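Local coordinates for cellulose biosynthesis protein BcsG (Salmonella typhimurium LT2, PDB 5OLT) that is required for cellulose biosynthesis, the crystallised part being its zinc-binding extramembrane domain of the alkaline phosphatase family, at residues 65-77 with 285-297. Numbering follows the deposited sequence. Where two conformers were deposited one is given.
Sequences NICSLSWSDVEAA and PSPSITNVPAGVK. With ZN (zinc ion), chain B.
The indole of Trp71 takes Pro293 CB over one face, toward its rim and 3.5 Å from the centroid of the six-membered ring, a CH-pi contact 15° off the ring normal. It joins the first turn of helix 71-76 to strand 291-299 in the mixed sheet of the alkaline phosphatase-like core. Pro293 CG also meets Leu69 CG at 4.0 Å. The helix start is fixed by a capping box: Ser70 OG, turned back between its backbone N and carbonyl carbon (chi1 68°), accepts from Asp73 N, while Ser70 N donates to Asp73 OD2 from above the carboxylate plane. Asp73 is held further by the backbone N of Gly269 and Leu271. Trp71 N is used across the contact instead, reaching Asn291 O at 3.0 Å in the carbonyl plane. Two residues before Leu69, Cys67 SG binds zinc; Glu266 and His267, just past strand 259-265, and Ser102, at the start of helix 102-110, are the other protein ligands. Leu69 O, by contrast, is buried against Val292 CG1 without a polar partner. One of two bridging waters accepts from Ser72 N and donates to Asn291 O and, at 2.6 Å, to Ser288 O.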
ATOM      1  N   ASN A  65       6.228   2.288   2.523  1.00  9.24           N
ATOM      2  CA  ASN A  65       4.924   2.894   2.719  1.00  9.02           C
ATOM      3  C   ASN A  65       5.122   4.405   2.831  1.00  8.48           C
ATOM      4  O   ASN A  65       5.754   4.889   3.766  1.00  9.34           O
ATOM      5  CB  ASN A  65       4.322   2.266   3.995  1.00 10.19           C
ATOM      6  CG  ASN A  65       2.932   2.741   4.301  1.00 10.37           C
ATOM      7  OD1 ASN A  65       2.042   2.802   3.417  1.00 13.18           O
ATOM      8  ND2 ASN A  65       2.704   3.046   5.563  1.00  8.19           N
ATOM      9  N   ILE A  66       4.641   5.129   1.824  1.00  9.16           N
ATOM     10  CA  ILE A  66       5.000   6.542   1.646  1.00  9.02           C
ATOM     11  C   ILE A  66       3.833   7.447   1.972  1.00  9.26           C
ATOM     12  O   ILE A  66       2.768   7.340   1.356  1.00  9.77           O
ATOM     13  CB  ILE A  66       5.449   6.809   0.189  1.00  9.12           C
ATOM     14  CG1 ILE A  66       6.652   5.918  -0.178  1.00  9.95           C
ATOM     15  CG2 ILE A  66       5.753   8.307  -0.033  1.00 10.67           C
ATOM     16  CD1 ILE A  66       6.999   5.932  -1.656  1.00 11.03           C
ATOM     17  N   CYS A  67       4.038   8.350   2.930  1.00  9.14           N
ATOM     18  CA  CYS A  67       3.005   9.336   3.270  1.00  9.05           C
ATOM     19  C   CYS A  67       2.828  10.341   2.123  1.00  9.05           C
ATOM     20  O   CYS A  67       3.814  10.775   1.529  1.00 10.10           O
ATOM     21  CB  CYS A  67       3.420  10.048   4.577  1.00 10.22           C
ATOM     22  SG  CYS A  67       2.242  11.295   5.204  1.00 12.08           S
ATOM     23  N   SER A  68       1.572  10.734   1.854  1.00  8.70           N
ATOM     24  CA  SER A  68       1.304  11.940   1.051  1.00  8.94           C
ATOM     25  C   SER A  68       1.778  11.839  -0.407  1.00  8.77           C
ATOM     26  O   SER A  68       2.438  12.758  -0.913  1.00  9.77           O
ATOM     27  CB  SER A  68       1.867  13.201   1.738  1.00  9.40           C
ATOM     28  OG  SER A  68       1.261  13.367   3.015  1.00 10.71           O
ATOM     29  N   LEU A  69       1.370  10.758  -1.085  1.00  8.43           N
ATOM     30  CA  LEU A  69       1.725  10.509  -2.479  1.00  8.46           C
ATOM     31  C   LEU A  69       0.547   9.811  -3.151  1.00  8.79           C
ATOM     32  O   LEU A  69       0.327   8.614  -2.923  1.00 11.07           O
ATOM     33  CB  LEU A  69       3.000   9.643  -2.544  1.00  9.72           C
ATOM     34  CG  LEU A  69       3.413   9.264  -3.985  1.00  9.94           C
ATOM     35  CD1 LEU A  69       3.721  10.501  -4.794  1.00 11.48           C
ATOM     36  CD2 LEU A  69       4.645   8.353  -3.894  1.00 12.19           C
ATOM     37  N   SER A  70      -0.157  10.535  -4.016  1.00  8.36           N
ATOM     38  CA  SER A  70      -1.196   9.938  -4.893  1.00  8.41           C
ATOM     39  C   SER A  70      -0.855  10.172  -6.357  1.00  8.77           C
ATOM     40  O   SER A  70       0.021  10.984  -6.684  1.00  8.45           O
ATOM     41  CB  SER A  70      -2.561  10.560  -4.592  1.00  9.36           C
ATOM     42  OG  SER A  70      -2.549  11.931  -5.005  1.00  9.77           O
ATOM     43  N   TRP A  71      -1.567   9.487  -7.247  1.00  9.06           N
ATOM     44  CA  TRP A  71      -1.381   9.785  -8.667  1.00  9.35           C
ATOM     45  C   TRP A  71      -1.672  11.232  -8.986  1.00  9.00           C
ATOM     46  O   TRP A  71      -0.959  11.816  -9.812  1.00  9.89           O
ATOM     47  CB  TRP A  71      -2.228   8.889  -9.559  1.00 10.36           C
ATOM     48  CG  TRP A  71      -1.676   7.494  -9.737  1.00 10.98           C
ATOM     49  CD1 TRP A  71      -2.313   6.303  -9.412  1.00 11.19           C
ATOM     50  CD2 TRP A  71      -0.438   7.103 -10.369  1.00 10.59           C
ATOM     51  NE1 TRP A  71      -1.548   5.218  -9.776  1.00 11.73           N
ATOM     52  CE2 TRP A  71      -0.380   5.668 -10.349  1.00 11.35           C
ATOM     53  CE3 TRP A  71       0.643   7.817 -10.918  1.00 11.93           C
ATOM     54  CZ2 TRP A  71       0.713   4.947 -10.889  1.00 13.23           C
ATOM     55  CZ3 TRP A  71       1.748   7.100 -11.400  1.00 13.60           C
ATOM     56  CH2 TRP A  71       1.771   5.680 -11.388  1.00 14.61           C
ATOM     57  N   SER A  72      -2.712  11.827  -8.368  1.00  9.45           N
ATOM     58  CA  SER A  72      -3.013  13.221  -8.580  0.50  9.92           C
ATOM     59  C   SER A  72      -1.816  14.115  -8.198  1.00  9.52           C
ATOM     60  O   SER A  72      -1.519  15.101  -8.877  1.00 11.23           O
ATOM     61  CB  SER A  72      -4.228  13.594  -7.754  0.50 11.63           C
ATOM     62  OG  SER A  72      -4.548  14.938  -7.952  0.50 12.95           O
ATOM     63  N   ASP A  73      -1.145  13.776  -7.096  1.00  9.40           N
ATOM     64  CA  ASP A  73       0.017  14.554  -6.693  1.00  9.80           C
ATOM     65  C   ASP A  73       1.150  14.421  -7.715  1.00  9.46           C
ATOM     66  O   ASP A  73       1.800  15.418  -8.026  1.00 10.73           O
ATOM     67  CB  ASP A  73       0.576  14.092  -5.352  1.00 10.34           C
ATOM     68  CG  ASP A  73      -0.409  14.163  -4.185  1.00 10.54           C
ATOM     69  OD1 ASP A  73      -1.330  15.020  -4.177  1.00 11.21           O
ATOM     70  OD2 ASP A  73      -0.192  13.354  -3.242  1.00 10.31           O
ATOM     71  N   VAL A  74       1.360  13.201  -8.222  1.00  8.96           N
ATOM     72  CA  VAL A  74       2.425  12.970  -9.219  1.00  9.96           C
ATOM     73  C   VAL A  74       2.132  13.824 -10.472  1.00 10.25           C
ATOM     74  O   VAL A  74       3.041  14.490 -11.012  1.00 11.01           O
ATOM     75  CB  VAL A  74       2.574  11.495  -9.570  1.00  9.10           C
ATOM     76  CG1 VAL A  74       3.640  11.311 -10.656  1.00 11.04           C
ATOM     77  CG2 VAL A  74       2.934  10.689  -8.335  1.00 11.31           C
ATOM     78  N   GLU A  75       0.872  13.829 -10.912  0.50 10.04           N
ATOM     79  CA  GLU A  75       0.467  14.623 -12.062  0.50 11.54           C
ATOM     80  C   GLU A  75       0.694  16.118 -11.787  0.50 12.18           C
ATOM     81  O   GLU A  75       1.334  16.827 -12.597  0.50 14.01           O
ATOM     82  CB  GLU A  75      -0.995  14.328 -12.420  0.50 13.55           C
ATOM     83  CG  GLU A  75      -1.547  15.243 -13.508  0.50 16.15           C
ATOM     84  CD  GLU A  75      -1.047  14.899 -14.910  0.50 20.99           C
ATOM     85  OE1 GLU A  75      -0.406  13.828 -15.092  0.50 21.87           O
ATOM     86  OE2 GLU A  75      -1.296  15.712 -15.839  0.50 26.02           O
ATOM     87  N   ALA A  76       0.192  16.603 -10.644  1.00 11.86           N
ATOM     88  CA  ALA A  76       0.292  18.044 -10.307  1.00 12.32           C
ATOM     89  C   ALA A  76       1.751  18.482 -10.144  1.00 13.55           C
ATOM     90  O   ALA A  76       2.115  19.631 -10.443  1.00 16.48           O
ATOM     91  CB  ALA A  76      -0.506  18.340  -9.046  1.00 14.18           C
ATOM     92  N   ALA A  77       2.597  17.557  -9.700  1.00 12.00           N
ATOM     93  CA  ALA A  77       4.025  17.837  -9.521  1.00 11.37           C
ATOM     94  C   ALA A  77       4.808  17.700 -10.816  1.00 13.02           C
ATOM     95  O   ALA A  77       6.005  18.015 -10.827  1.00 14.52           O
ATOM     96  CB  ALA A  77       4.612  16.915  -8.464  1.00 12.72           C
ATOM     97  N   PRO A 285     -11.809  11.575   2.352  1.00  9.05           N
ATOM     98  CA  PRO A 285     -10.890  10.727   1.541  1.00  9.48           C
ATOM     99  C   PRO A 285     -11.404  10.595   0.104  1.00  9.34           C
ATOM    100  O   PRO A 285     -12.006   9.584  -0.298  1.00 10.49           O
ATOM    101  CB  PRO A 285     -10.877   9.415   2.314  1.00  9.61           C
ATOM    102  CG  PRO A 285     -12.277   9.340   2.886  1.00  9.88           C
ATOM    103  CD  PRO A 285     -12.642  10.767   3.270  1.00  9.57           C
ATOM    104  N   SER A 286     -11.226  11.682  -0.643  1.00  9.88           N
ATOM    105  CA  SER A 286     -11.692  11.753  -2.018  1.00 10.34           C
ATOM    106  C   SER A 286     -10.942  10.797  -2.937  1.00 10.49           C
ATOM    107  O   SER A 286      -9.832  10.369  -2.611  1.00  9.70           O
ATOM    108  CB  SER A 286     -11.494  13.182  -2.515  1.00 11.44           C
ATOM    109  OG  SER A 286     -10.103  13.400  -2.686  1.00 11.93           O
ATOM    110  N   PRO A 287     -11.519  10.513  -4.122  1.00 10.18           N
ATOM    111  CA  PRO A 287     -10.849   9.632  -5.071  1.00 11.15           C
ATOM    112  C   PRO A 287      -9.466  10.157  -5.446  1.00 10.40           C
ATOM    113  O   PRO A 287      -8.526   9.367  -5.556  1.00 11.75           O
ATOM    114  CB  PRO A 287     -11.802   9.639  -6.266  1.00 11.78           C
ATOM    115  CG  PRO A 287     -13.153   9.803  -5.651  1.00 12.02           C
ATOM    116  CD  PRO A 287     -12.910  10.813  -4.538  1.00 11.92           C
ATOM    117  N   SER A 288      -9.328  11.459  -5.613  0.70  9.83           N
ATOM    118  CA  SER A 288      -8.029  12.033  -5.954  0.70  9.40           C
ATOM    119  C   SER A 288      -6.985  11.727  -4.876  0.70  9.08           C
ATOM    120  O   SER A 288      -5.808  11.421  -5.175  0.70 10.17           O
ATOM    121  CB  SER A 288      -8.229  13.533  -6.111  0.70 11.42           C
ATOM    122  OG  SER A 288      -7.044  14.204  -6.424  0.70 13.42           O
ATOM    123  N   ILE A 289      -7.403  11.830  -3.612  1.00  8.69           N
ATOM    124  CA  ILE A 289      -6.472  11.629  -2.495  1.00  8.73           C
ATOM    125  C   ILE A 289      -6.122  10.142  -2.335  1.00  9.08           C
ATOM    126  O   ILE A 289      -5.017   9.804  -1.934  1.00  9.90           O
ATOM    127  CB  ILE A 289      -7.063  12.225  -1.191  1.00  9.11           C
ATOM    128  CG1 ILE A 289      -7.076  13.767  -1.352  1.00  9.84           C
ATOM    129  CG2 ILE A 289      -6.239  11.843   0.021  1.00 10.35           C
ATOM    130  CD1 ILE A 289      -7.944  14.496  -0.328  1.00 11.39           C
ATOM    131  N   THR A 290      -7.052   9.242  -2.625  1.00  9.05           N
ATOM    132  CA  THR A 290      -6.846   7.841  -2.280  1.00  9.20           C
ATOM    133  C   THR A 290      -6.404   6.953  -3.461  1.00  8.94           C
ATOM    134  O   THR A 290      -6.035   5.813  -3.213  1.00  9.72           O
ATOM    135  CB  THR A 290      -8.111   7.227  -1.665  1.00  9.19           C
ATOM    136  OG1 THR A 290      -9.150   7.264  -2.670  1.00 10.30           O
ATOM    137  CG2 THR A 290      -8.524   8.034  -0.426  1.00  9.21           C
ATOM    138  N   ASN A 291      -6.389   7.467  -4.694  1.00  8.88           N
ATOM    139  CA  ASN A 291      -5.882   6.637  -5.815  1.00  9.59           C
ATOM    140  C   ASN A 291      -4.353   6.822  -5.882  1.00  9.13           C
ATOM    141  O   ASN A 291      -3.876   7.879  -6.305  1.00  9.50           O
ATOM    142  CB  ASN A 291      -6.541   7.080  -7.102  1.00 10.86           C
ATOM    143  CG  ASN A 291      -6.022   6.303  -8.277  1.00 12.60           C
ATOM    144  OD1 ASN A 291      -5.609   5.155  -8.120  1.00 15.80           O
ATOM    145  ND2 ASN A 291      -5.989   6.947  -9.459  1.00 16.82           N
ATOM    146  N   VAL A 292      -3.606   5.817  -5.398  1.00  9.03           N
ATOM    147  CA  VAL A 292      -2.174   5.960  -5.153  1.00  8.80           C
ATOM    148  C   VAL A 292      -1.343   5.030  -6.022  1.00  9.14           C
ATOM    149  O   VAL A 292      -1.800   3.939  -6.377  1.00 10.11           O
ATOM    150  CB  VAL A 292      -1.849   5.732  -3.654  1.00  8.66           C
ATOM    151  CG1 VAL A 292      -2.580   6.742  -2.758  1.00  9.81           C
ATOM    152  CG2 VAL A 292      -2.157   4.296  -3.183  1.00 10.07           C
ATOM    153  N   PRO A 293      -0.095   5.446  -6.342  1.00  9.59           N
ATOM    154  CA  PRO A 293       0.775   4.595  -7.179  1.00 10.41           C
ATOM    155  C   PRO A 293       1.452   3.489  -6.412  1.00 12.76           C
ATOM    156  O   PRO A 293       2.492   3.697  -5.784  1.00 17.89           O
ATOM    157  CB  PRO A 293       1.818   5.597  -7.710  1.00 11.35           C
ATOM    158  CG  PRO A 293       1.918   6.663  -6.645  1.00 10.89           C
ATOM    159  CD  PRO A 293       0.461   6.818  -6.163  1.00  9.72           C
ATOM    160  N   ALA A 294       0.895   2.297  -6.484  1.00 12.08           N
ATOM    161  CA  ALA A 294       1.500   1.150  -5.853  1.00 10.84           C
ATOM    162  C   ALA A 294       2.229   0.322  -6.905  1.00 10.24           C
ATOM    163  O   ALA A 294       1.747   0.143  -8.037  1.00 11.61           O
ATOM    164  CB  ALA A 294       0.418   0.323  -5.180  1.00 11.63           C
ATOM    165  N   GLY A 295       3.408  -0.175  -6.542  1.00 10.53           N
ATOM    166  CA  GLY A 295       4.228  -0.938  -7.487  1.00 11.70           C
ATOM    167  C   GLY A 295       4.958  -2.054  -6.798  1.00 10.87           C
ATOM    168  O   GLY A 295       5.215  -2.021  -5.581  1.00 11.15           O
ATOM    169  N   VAL A 296       5.357  -3.046  -7.591  1.00 10.24           N
ATOM    170  CA  VAL A 296       6.120  -4.180  -7.079  1.00  9.58           C
ATOM    171  C   VAL A 296       7.291  -4.388  -8.013  1.00 10.39           C
ATOM    172  O   VAL A 296       7.133  -4.297  -9.233  1.00 10.39           O
ATOM    173  CB  VAL A 296       5.250  -5.460  -7.037  1.00 11.37           C
ATOM    174  CG1 VAL A 296       6.026  -6.644  -6.452  1.00 13.39           C
ATOM    175  CG2 VAL A 296       3.973  -5.226  -6.213  1.00 12.58           C
ATOM    176  N   LYS A 297       8.448  -4.643  -7.432  0.70 10.32           N
ATOM    177  CA  LYS A 297       9.642  -4.983  -8.224  0.70 10.93           C
ATOM    178  C   LYS A 297      10.333  -6.156  -7.562  0.70 11.30           C
ATOM    179  O   LYS A 297      10.506  -6.182  -6.342  0.70 10.74           O
ATOM    180  CB  LYS A 297      10.621  -3.797  -8.277  0.70 12.68           C
ATOM    181  CG  LYS A 297      11.765  -3.952  -9.280  0.70 14.20           C
ATOM    182  CD  LYS A 297      12.505  -2.627  -9.480  0.70 14.50           C
ATOM    183  CE  LYS A 297      13.742  -2.817 -10.357  0.70 16.85           C
ATOM    184  NZ  LYS A 297      13.454  -3.331 -11.720  0.70 17.35           N
TER
HETATM  185 ZN    ZN B 601       0.424  10.094   5.876  0.75 12.46          ZN
HETATM  186  O   HOH W   1      -3.379   3.469  -8.453  1.00 15.09           O
HETATM  187  O   HOH W   2      -4.848  10.241  -7.246  1.00 10.57           O
HETATM  188  O   HOH W   3      -0.186  12.268   6.947  1.00 32.28           O